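Local coordinates for protein HPV18 E7 (Human papillomavirus type 18, PDB 6IWD) that probably drives quiescent host cells into S phase as a viral oncoprotein, so that the virus can use the cellular DNA replication machinery, at residues M11-C16 with A20-V25. Sequence-based numbering, arbitrary orientation.
With ZN (zinc ion), chain F; PO4 (phosphate ion), chain E.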
ATOM      1  N   MET B  11     -15.870  -0.344   0.807  1.00 24.82           N
ATOM      2  CA  MET B  11     -15.180   0.430   1.832  1.00 23.38           C
ATOM      3  C   MET B  11     -16.042   1.628   2.203  1.00 27.49           C
ATOM      4  O   MET B  11     -16.319   2.481   1.354  1.00 27.14           O
ATOM      5  CB  MET B  11     -13.815   0.904   1.339  1.00 28.68           C
ATOM      6  CG  MET B  11     -12.827  -0.206   1.042  1.00 31.24           C
ATOM      7  SD  MET B  11     -12.047  -0.846   2.536  1.00 33.25           S
ATOM      8  CE  MET B  11     -11.392   0.663   3.248  1.00 26.73           C
ATOM      9  N   LEU B  12     -16.454   1.699   3.466  1.00 21.39           N
ATOM     10  CA  LEU B  12     -17.141   2.869   4.001  1.00 23.72           C
ATOM     11  C   LEU B  12     -16.138   3.778   4.694  1.00 19.80           C
ATOM     12  O   LEU B  12     -15.332   3.318   5.505  1.00 20.71           O
ATOM     13  CB  LEU B  12     -18.240   2.468   4.985  1.00 28.21           C
ATOM     14  CG  LEU B  12     -19.462   1.809   4.345  1.00 34.90           C
ATOM     15  CD1 LEU B  12     -20.128   0.850   5.325  1.00 37.51           C
ATOM     16  CD2 LEU B  12     -20.433   2.895   3.896  1.00 42.20           C
ATOM     17  N   CYS B  13     -16.168   5.058   4.353  1.00 23.71           N
ATOM     18  CA  CYS B  13     -15.284   6.022   4.988  1.00 21.46           C
ATOM     19  C   CYS B  13     -16.018   7.352   5.066  1.00 25.99           C
ATOM     20  O   CYS B  13     -17.154   7.483   4.601  1.00 29.74           O
ATOM     21  CB  CYS B  13     -13.953   6.136   4.231  1.00 23.22           C
ATOM     22  SG  CYS B  13     -14.081   6.598   2.455  1.00 27.30           S
ATOM     23  N   MET B  14     -15.358   8.339   5.661  1.00 24.39           N
ATOM     24  CA  MET B  14     -15.912   9.671   5.840  1.00 28.39           C
ATOM     25  C   MET B  14     -15.141  10.664   4.977  1.00 27.79           C
ATOM     26  O   MET B  14     -13.913  10.586   4.874  1.00 24.72           O
ATOM     27  CB  MET B  14     -15.843  10.084   7.316  1.00 25.58           C
ATOM     28  CG  MET B  14     -16.608  11.356   7.673  1.00 36.73           C
ATOM     29  SD  MET B  14     -16.259  11.990   9.349  1.00 38.28           S
ATOM     30  CE  MET B  14     -14.500  12.341   9.195  1.00 33.98           C
ATOM     31  N   CYS B  15     -15.862  11.586   4.341  1.00 26.71           N
ATOM     32  CA  CYS B  15     -15.195  12.681   3.650  1.00 29.86           C
ATOM     33  C   CYS B  15     -14.358  13.484   4.638  1.00 29.69           C
ATOM     34  O   CYS B  15     -14.799  13.791   5.748  1.00 30.99           O
ATOM     35  CB  CYS B  15     -16.211  13.591   2.965  1.00 34.09           C
ATOM     36  SG  CYS B  15     -15.446  15.057   2.224  1.00 31.51           S
ATOM     37  N   CYS B  16     -13.136  13.820   4.233  1.00 27.10           N
ATOM     38  CA  CYS B  16     -12.260  14.562   5.127  1.00 30.67           C
ATOM     39  C   CYS B  16     -12.601  16.043   5.195  1.00 34.42           C
ATOM     40  O   CYS B  16     -11.919  16.782   5.912  1.00 35.91           O
ATOM     41  CB  CYS B  16     -10.798  14.379   4.717  1.00 29.83           C
ATOM     42  SG  CYS B  16     -10.388  14.923   3.046  1.00 32.74           S
ATOM     43  N   ALA B  20     -19.669  13.684   5.499  1.00 38.33           N
ATOM     44  CA  ALA B  20     -20.542  12.781   4.758  1.00 42.10           C
ATOM     45  C   ALA B  20     -19.868  11.428   4.569  1.00 36.93           C
ATOM     46  O   ALA B  20     -18.644  11.332   4.448  1.00 36.74           O
ATOM     47  CB  ALA B  20     -20.910  13.367   3.397  1.00 38.61           C
ATOM     48  N   ARG B  21     -20.682  10.374   4.556  1.00 33.70           N
ATOM     49  CA  ARG B  21     -20.176   9.023   4.354  1.00 33.98           C
ATOM     50  C   ARG B  21     -19.934   8.754   2.873  1.00 35.44           C
ATOM     51  O   ARG B  21     -20.731   9.140   2.013  1.00 37.47           O
ATOM     52  CB  ARG B  21     -21.157   7.992   4.915  1.00 40.26           C
ATOM     53  CG  ARG B  21     -21.342   8.068   6.415  1.00 41.24           C
ATOM     54  CD  ARG B  21     -22.679   7.487   6.814  1.00 49.33           C
ATOM     55  NE  ARG B  21     -22.758   6.062   6.510  1.00 50.93           N
ATOM     56  CZ  ARG B  21     -22.667   5.101   7.424  1.00 54.60           C
ATOM     57  NH1 ARG B  21     -22.494   5.419   8.701  1.00 52.98           N
ATOM     58  NH2 ARG B  21     -22.752   3.824   7.065  1.00 49.89           N
ATOM     59  N   ILE B  22     -18.826   8.081   2.581  1.00 29.95           N
ATOM     60  CA  ILE B  22     -18.447   7.734   1.219  1.00 28.10           C
ATOM     61  C   ILE B  22     -18.430   6.221   1.108  1.00 25.02           C
ATOM     62  O   ILE B  22     -17.837   5.541   1.952  1.00 26.65           O
ATOM     63  CB  ILE B  22     -17.075   8.322   0.841  1.00 26.64           C
ATOM     64  CG1 ILE B  22     -17.112   9.846   0.901  1.00 27.01           C
ATOM     65  CG2 ILE B  22     -16.634   7.817  -0.530  1.00 25.74           C
ATOM     66  CD1 ILE B  22     -15.751  10.485   0.717  1.00 29.66           C
ATOM     67  N   GLU B  23     -19.072   5.701   0.072  1.00 25.56           N
ATOM     68  CA  GLU B  23     -19.094   4.274  -0.220  1.00 30.62           C
ATOM     69  C   GLU B  23     -18.218   4.034  -1.449  1.00 29.69           C
ATOM     70  O   GLU B  23     -18.554   4.480  -2.549  1.00 32.92           O
ATOM     71  CB  GLU B  23     -20.526   3.807  -0.455  1.00 35.56           C
ATOM     72  CG  GLU B  23     -20.893   2.505   0.228  1.00 46.33           C
ATOM     73  CD  GLU B  23     -22.399   2.347   0.401  1.00 53.68           C
ATOM     74  OE1 GLU B  23     -23.033   3.245   1.009  1.00 51.32           O
ATOM     75  OE2 GLU B  23     -22.947   1.331  -0.084  1.00 58.24           O
ATOM     76  N   LEU B  24     -17.094   3.349  -1.258  1.00 25.78           N
ATOM     77  CA  LEU B  24     -16.211   2.958  -2.352  1.00 26.72           C
ATOM     78  C   LEU B  24     -16.358   1.465  -2.593  1.00 26.08           C
ATOM     79  O   LEU B  24     -16.320   0.673  -1.645  1.00 27.35           O
ATOM     80  CB  LEU B  24     -14.751   3.285  -2.042  1.00 23.01           C
ATOM     81  CG  LEU B  24     -14.411   4.721  -1.683  1.00 24.94           C
ATOM     82  CD1 LEU B  24     -12.971   4.793  -1.246  1.00 22.86           C
ATOM     83  CD2 LEU B  24     -14.665   5.626  -2.876  1.00 25.11           C
ATOM     84  N   VAL B  25     -16.536   1.085  -3.850  1.00 23.25           N
ATOM     85  CA  VAL B  25     -16.699  -0.308  -4.235  1.00 20.72           C
ATOM     86  C   VAL B  25     -15.509  -0.686  -5.103  1.00 24.74           C
ATOM     87  O   VAL B  25     -15.275  -0.067  -6.150  1.00 26.10           O
ATOM     88  CB  VAL B  25     -18.030  -0.539  -4.964  1.00 29.03           C
ATOM     89  CG1 VAL B  25     -18.170  -1.998  -5.371  1.00 29.37           C
ATOM     90  CG2 VAL B  25     -19.188  -0.102  -4.066  1.00 31.68           C
TER
HETATM   91 ZN    ZN F 201     -17.563  16.345   1.655  1.00 41.35          ZN
HETATM   92  P   PO4 E1203     -22.212   3.677  11.332  1.00 58.54           P
HETATM   93  O1  PO4 E1203     -22.427   5.174  11.216  1.00 45.63           O
HETATM   94  O2  PO4 E1203     -23.141   3.058  12.354  1.00 47.81           O
HETATM   95  O3  PO4 E1203     -22.486   3.052   9.982  1.00 53.94           O
HETATM   96  O4  PO4 E1203     -20.778   3.408  11.742  1.00 45.96           O
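Cys-13 and Ile-22 form a hydrogen-bonded antiparallel pair in the beta hairpin of the zinc-binding C-terminal domain of E7. Ile-22 N donates to Cys-13 O at 2.7 Å, and Cys-13 N donates back to Ile-22 O. Met-11 and Leu-24 make the next such pair, with Met-11 N 2.7 Å from Leu-24 O. Cys-15 N closes the ladder at the turn with a bond to Ala-20 O.

Met-11, Cys-13, Ile-22 and Leu-24 share one face of the hairpin. Here Cys-13 SG packs on Ile-22 CB at 3.8 Å and lies more loosely near Leu-24 CD1. Phe-40 of helix 30-41 touches Met-11 and Cys-13 on this face, while Phe-46 lies on Ile-22 and Leu-24, and Phe-46 of the second subunit also packs on Leu-24.

The other face carries Leu-12, Glu-23, Met-14 and Arg-21. Leu-12 and Glu-23 run side by side and point the same way, with CD2 of Leu-12 3.7 Å from CG of Glu-23. The Arg-21 guanidinium turns an edge to a phosphate ion that probably came from the crystallisation solution and is also held by the chain of another protein. Arg-21 NH1 donates to phosphate O3 at 2.7 Å, and NH2 donates to the same oxygen.

At the turn, Ile-22 CD1 lies 3.7 Å from Cys-15 CA, next to the residues that bind zinc. The same methyl group is 3.9 Å from Cys-15 CB. Cys-18, Cys-48 and Cys-51 supply the other three zinc ligands. Cys-15 holds its sulfur anti to the backbone N (chi1 175°), which carries it out to the metal, and Cys-15 SG binds the zinc ion at 2.5 Å.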